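Local coordinates for CELL WALL surface anchor family protein (Streptococcus pneumoniae, PDB 2WW8), which serves as the adhesin of the pneumococcal pilus, a multidomain surface protein that probably binds host cells, at residues Gly611-Gly614 against Arg615-Ala619; Leu653-Thr657 against Glu658-Arg662. All coordinates share one frame; numbering follows the deposited sequence.

Contact 1 of 2, residues Gly611-Gly614 against Arg615-Ala619; sequences GTDG and RFDPA. With CA (calcium ion), chain D.
Asp613, Arg615 and Asp617 converge on a calcium ion, three alternate residues of a calcium-binding loop that joins strands 606-608 and 621-625 in the Ig-like domain of the tip pilin. The Asp613 carboxylate meets the ion with both oxygens, a loose bidentate grip in which OD1 lies 2.7 Å and OD2 2.9 Å from the calcium. The shorter protein bonds within the loop come from Arg615-Ala619: the backbone O of Arg615 and OD1 of Asp617 each stand 2.4 Å from the metal. A water adds a further ligand at 2.5 Å from the calcium, and Leu610 O together with both carboxylate oxygens of Asp620 completes the shell. Ligand oxygens are pressed together as a result: Asp613 OD2 lies 3.2 Å from Arg615 O, an approach that the shared cation probably makes tolerable. Both aspartates reach inward because CG sits between the backbone N and the carbonyl carbon, with chi1 at 52° in Asp613 and 86° in Asp617. Arg615 contributes its main chain alone to the site; its side chain runs extended from CG to NE and leads away from Gly611-Gly614. Behind the first shell, a type I turn from Gly611 to Gly614, closed by a bond from Gly614 N to Gly611 O, sets Asp613 at its third position. Gly611 and Gly614 both have positive phi, and Gly614 carries the chain out of the turn toward Arg615. Farther along, Asp617 divides its carboxylate between two tasks: OD1 serves the calcium, while OD2 closes an Asx turn by accepting from Ala619 N at 3.2 Å, the hydrogen bond nearly straight at 164° although the donor arrives from above the carboxylate plane.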
loop_
_atom_site.group_PDB
_atom_site.type_symbol
_atom_site.label_atom_id
_atom_site.label_comp_id
_atom_site.label_asym_id
_atom_site.label_seq_id
_atom_site.Cartn_x
_atom_site.Cartn_y
_atom_site.Cartn_z
ATOM N N GLY A 611 -13.087 -1.932 23.296
ATOM C CA GLY A 611 -14.034 -0.924 23.798
ATOM C C GLY A 611 -14.647 -1.208 25.167
ATOM O O GLY A 611 -14.297 -2.164 25.866
ATOM N N THR A 612 -15.589 -0.375 25.586
ATOM C CA THR A 612 -16.093 -0.436 26.970
ATOM C C THR A 612 -16.655 -1.787 27.435
ATOM O O THR A 612 -16.521 -2.113 28.616
ATOM C CB THR A 612 -17.068 0.732 27.227
ATOM O OG1 THR A 612 -16.427 1.918 26.724
ATOM C CG2 THR A 612 -17.355 0.920 28.705
ATOM N N ASP A 613 -17.248 -2.580 26.533
ATOM C CA ASP A 613 -17.833 -3.867 26.947
ATOM C C ASP A 613 -16.754 -4.855 27.389
ATOM O O ASP A 613 -17.052 -5.871 28.031
ATOM C CB ASP A 613 -18.816 -4.454 25.916
ATOM C CG ASP A 613 -18.217 -4.540 24.499
ATOM O OD1 ASP A 613 -17.416 -3.646 24.192
ATOM O OD2 ASP A 613 -18.526 -5.444 23.679
ATOM N N GLY A 614 -15.494 -4.540 27.088
ATOM C CA GLY A 614 -14.429 -5.490 27.333
ATOM C C GLY A 614 -14.635 -6.848 26.678
ATOM O O GLY A 614 -14.058 -7.811 27.160
ATOM N N ARG A 615 -15.436 -6.968 25.618
ATOM C CA ARG A 615 -15.604 -8.223 24.871
ATOM C C ARG A 615 -15.337 -7.937 23.388
ATOM O O ARG A 615 -15.825 -6.906 22.837
ATOM C CB ARG A 615 -17.043 -8.756 24.909
ATOM C CG ARG A 615 -17.452 -9.612 26.102
ATOM C CD ARG A 615 -18.849 -10.157 25.805
ATOM N NE ARG A 615 -19.571 -10.627 26.987
ATOM C CZ ARG A 615 -19.398 -11.829 27.537
ATOM N NH1 ARG A 615 -18.510 -12.664 27.010
ATOM N NH2 ARG A 615 -20.088 -12.195 28.615
ATOM N N PHE A 616 -14.613 -8.865 22.766
ATOM C CA PHE A 616 -14.369 -8.842 21.315
ATOM C C PHE A 616 -15.673 -9.067 20.551
ATOM O O PHE A 616 -16.339 -10.087 20.741
ATOM C CB PHE A 616 -13.380 -9.924 20.889
ATOM C CG PHE A 616 -12.902 -9.782 19.468
ATOM C CD1 PHE A 616 -12.020 -8.770 19.102
ATOM C CD2 PHE A 616 -13.347 -10.674 18.501
ATOM C CE1 PHE A 616 -11.591 -8.625 17.799
ATOM C CE2 PHE A 616 -12.903 -10.571 17.191
ATOM C CZ PHE A 616 -12.022 -9.558 16.834
ATOM N N ASP A 617 -16.026 -8.136 19.668
ATOM C CA ASP A 617 -17.303 -8.252 18.984
ATOM C C ASP A 617 -17.141 -7.439 17.690
ATOM O O ASP A 617 -16.134 -6.738 17.511
ATOM C CB ASP A 617 -18.437 -7.747 19.899
ATOM C CG ASP A 617 -18.628 -6.239 19.772
ATOM O OD1 ASP A 617 -17.731 -5.563 20.318
ATOM O OD2 ASP A 617 -19.576 -5.712 19.110
ATOM N N PRO A 618 -18.149 -7.484 16.802
ATOM C CA PRO A 618 -17.987 -6.807 15.509
ATOM C C PRO A 618 -17.652 -5.317 15.531
ATOM O O PRO A 618 -17.045 -4.852 14.570
ATOM C CB PRO A 618 -19.342 -7.063 14.827
ATOM C CG PRO A 618 -19.787 -8.400 15.463
ATOM C CD PRO A 618 -19.484 -8.109 16.908
ATOM N N ALA A 619 -18.023 -4.580 16.579
ATOM C CA ALA A 619 -17.534 -3.197 16.785
ATOM C C ALA A 619 -16.010 -3.009 16.904
ATOM O O ALA A 619 -15.547 -1.854 16.788
ATOM C CB ALA A 619 -18.193 -2.565 18.018
HETATM CA CA CA D . -16.275 -4.682 22.029
HETATM O O HOH W 1 -17.397 -2.539 21.613
#

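Contact 2 of 2, residues Leu653-Thr657 against Glu658-Arg662; sequences LYDTT and EKRIR
A tight beta hairpin in the Ig-like domain pairs the end of strand 651-655, an outermost strand of its antiparallel sheet, with the start of strand 660-668; a G1 beta bulge, in which Lys659 (phi 48°) and Arg660 together stand opposite the single residue Asp655, marks the turn. Leu653 and Arg662 form a hydrogen-bonded pair, as do Asp655 and Arg660, whose bonds run from Asp655 N to Arg660 O (2.8 Å) and from Arg660 N to Asp655 O (3.2 Å). Tyr654 and Ile661 make the intervening non-hydrogen-bonded pair and meet through CD1 and CG1 on one face of the sheet. With CG anti to the backbone N (chi1 175°), the tyrosine ring lies beside Lys659, its OH 3.6 Å from Lys659 CA. Lys659 NZ itself bonds to Ile606 O.

The opposite face carries a salt-bridge network centred on the Asp655 carboxylate. OD2 receives weak bonds from NE and NH2 of Arg660, the NH2 at 3.1 Å from OD2, with the two flat groups steeply inclined. Glu658 adds a long, purely electrostatic link to Arg660, and its CB lies over one face of the Arg660 guanidinium, offset toward the rim. Arg662 instead lies nearly coplanar with the Asp655 carboxylate: Leu653 CD1 lies over one guanidinium face, while at its edge NH1 makes a weak bond to Asp655 OD1 at 3.4 Å.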
loop_
_atom_site.group_PDB
_atom_site.type_symbol
_atom_site.label_atom_id
_atom_site.label_comp_id
_atom_site.label_asym_id
_atom_site.label_seq_id
_atom_site.Cartn_x
_atom_site.Cartn_y
_atom_site.Cartn_z
ATOM N N LEU A 653 -11.810 -14.456 15.059
ATOM C CA LEU A 653 -11.901 -14.963 16.430
ATOM C C LEU A 653 -10.848 -14.309 17.307
ATOM O O LEU A 653 -9.784 -13.841 16.838
ATOM C CB LEU A 653 -11.704 -16.489 16.479
ATOM C CG LEU A 653 -12.606 -17.128 15.412
ATOM C CD1 LEU A 653 -12.243 -18.576 15.111
ATOM C CD2 LEU A 653 -14.115 -17.064 15.950
ATOM N N TYR A 654 -11.148 -14.275 18.599
ATOM C CA TYR A 654 -10.201 -13.642 19.508
ATOM C C TYR A 654 -10.092 -14.546 20.725
ATOM O O TYR A 654 -11.094 -14.751 21.417
ATOM C CB TYR A 654 -10.673 -12.280 20.012
ATOM C CG TYR A 654 -9.709 -11.687 21.063
ATOM C CD1 TYR A 654 -8.387 -11.353 20.731
ATOM C CD2 TYR A 654 -10.102 -11.478 22.370
ATOM C CE1 TYR A 654 -7.501 -10.837 21.666
ATOM C CE2 TYR A 654 -9.215 -10.952 23.336
ATOM C CZ TYR A 654 -7.930 -10.608 22.964
ATOM O OH TYR A 654 -7.043 -10.066 23.866
ATOM N N ASP A 655 -8.904 -15.100 20.956
ATOM C CA ASP A 655 -8.697 -16.021 22.081
ATOM C C ASP A 655 -8.228 -15.142 23.252
ATOM O O ASP A 655 -7.161 -14.518 23.165
ATOM C CB ASP A 655 -7.641 -17.085 21.724
ATOM C CG ASP A 655 -7.940 -17.849 20.397
ATOM O OD1 ASP A 655 -9.116 -18.249 20.135
ATOM O OD2 ASP A 655 -7.000 -18.067 19.565
ATOM N N THR A 656 -9.012 -15.078 24.331
ATOM C CA THR A 656 -8.751 -14.126 25.402
ATOM C C THR A 656 -7.554 -14.562 26.263
ATOM O O THR A 656 -6.872 -13.720 26.838
ATOM C CB THR A 656 -9.972 -13.979 26.365
ATOM O OG1 THR A 656 -10.322 -15.260 26.887
ATOM C CG2 THR A 656 -11.175 -13.506 25.604
ATOM N N THR A 657 -7.328 -15.866 26.372
ATOM C CA THR A 657 -6.223 -16.412 27.152
ATOM C C THR A 657 -4.937 -16.128 26.389
ATOM O O THR A 657 -3.967 -15.666 26.991
ATOM C CB THR A 657 -6.387 -17.923 27.286
ATOM O OG1 THR A 657 -7.469 -18.179 28.189
ATOM C CG2 THR A 657 -5.107 -18.581 27.837
ATOM N N GLU A 658 -4.955 -16.380 25.073
ATOM C CA GLU A 658 -3.740 -16.249 24.290
ATOM C C GLU A 658 -3.557 -14.830 23.787
ATOM O O GLU A 658 -2.513 -14.559 23.212
ATOM C CB GLU A 658 -3.698 -17.225 23.115
ATOM C CG GLU A 658 -3.605 -18.693 23.528
ATOM C CD GLU A 658 -4.963 -19.412 23.704
ATOM O OE1 GLU A 658 -6.077 -18.802 23.755
ATOM O OE2 GLU A 658 -4.917 -20.663 23.808
ATOM N N LYS A 659 -4.526 -13.938 24.012
ATOM C CA LYS A 659 -4.521 -12.580 23.424
ATOM C C LYS A 659 -4.214 -12.637 21.908
ATOM O O LYS A 659 -3.276 -12.023 21.403
ATOM C CB LYS A 659 -3.556 -11.628 24.163
ATOM C CG LYS A 659 -3.869 -11.398 25.656
ATOM C CD LYS A 659 -2.708 -10.580 26.303
ATOM C CE LYS A 659 -1.594 -10.119 25.286
ATOM N NZ LYS A 659 -0.777 -8.824 25.328
ATOM N N ARG A 660 -5.010 -13.384 21.161
ATOM C CA ARG A 660 -4.659 -13.627 19.772
ATOM C C ARG A 660 -5.904 -13.590 18.886
ATOM O O ARG A 660 -6.917 -14.171 19.240
ATOM C CB ARG A 660 -3.956 -14.983 19.735
ATOM C CG ARG A 660 -3.814 -15.613 18.397
ATOM C CD ARG A 660 -3.027 -16.870 18.572
ATOM N NE ARG A 660 -3.921 -17.962 18.895
ATOM C CZ ARG A 660 -3.614 -18.968 19.711
ATOM N NH1 ARG A 660 -2.420 -19.046 20.306
ATOM N NH2 ARG A 660 -4.521 -19.890 19.980
ATOM N N ILE A 661 -5.796 -12.900 17.761
ATOM C CA ILE A 661 -6.850 -12.871 16.746
ATOM C C ILE A 661 -6.488 -13.988 15.771
ATOM O O ILE A 661 -5.302 -14.134 15.389
ATOM C CB ILE A 661 -6.859 -11.532 15.982
ATOM C CG1 ILE A 661 -7.203 -10.408 16.977
ATOM C CG2 ILE A 661 -7.827 -11.555 14.739
ATOM C CD1 ILE A 661 -7.074 -9.040 16.398
ATOM N N ARG A 662 -7.507 -14.741 15.356
ATOM C CA ARG A 662 -7.369 -15.609 14.189
ATOM C C ARG A 662 -8.430 -15.241 13.149
ATOM O O ARG A 662 -9.630 -14.986 13.460
ATOM C CB ARG A 662 -7.502 -17.095 14.568
ATOM C CG ARG A 662 -6.320 -17.542 15.418
ATOM C CD ARG A 662 -6.692 -18.642 16.372
ATOM N NE ARG A 662 -7.429 -19.647 15.640
ATOM C CZ ARG A 662 -8.595 -20.179 16.009
ATOM N NH1 ARG A 662 -9.209 -19.863 17.169
ATOM N NH2 ARG A 662 -9.119 -21.075 15.186
#

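Overall arrangement
Contacts 1 and 2 both lie in the Ig-like domain, the calcium loop coming earlier in the chain than the hairpin. Their centres are 13 Å apart, yet they touch where Phe616 packs on Tyr654: CG of Phe616 lies 3.4 Å from Tyr654 CB, and the rings also meet, their planes at about 35°. Phe616, between the ligands Arg615 and Asp617, also meets the Tyr621 ring. The Tyr654 side chain is about 9 Å from the calcium ion and is not a ligand. Leu608, on the strand preceding the loop of contact 1, touches both Tyr654 and Ile661 of contact 2.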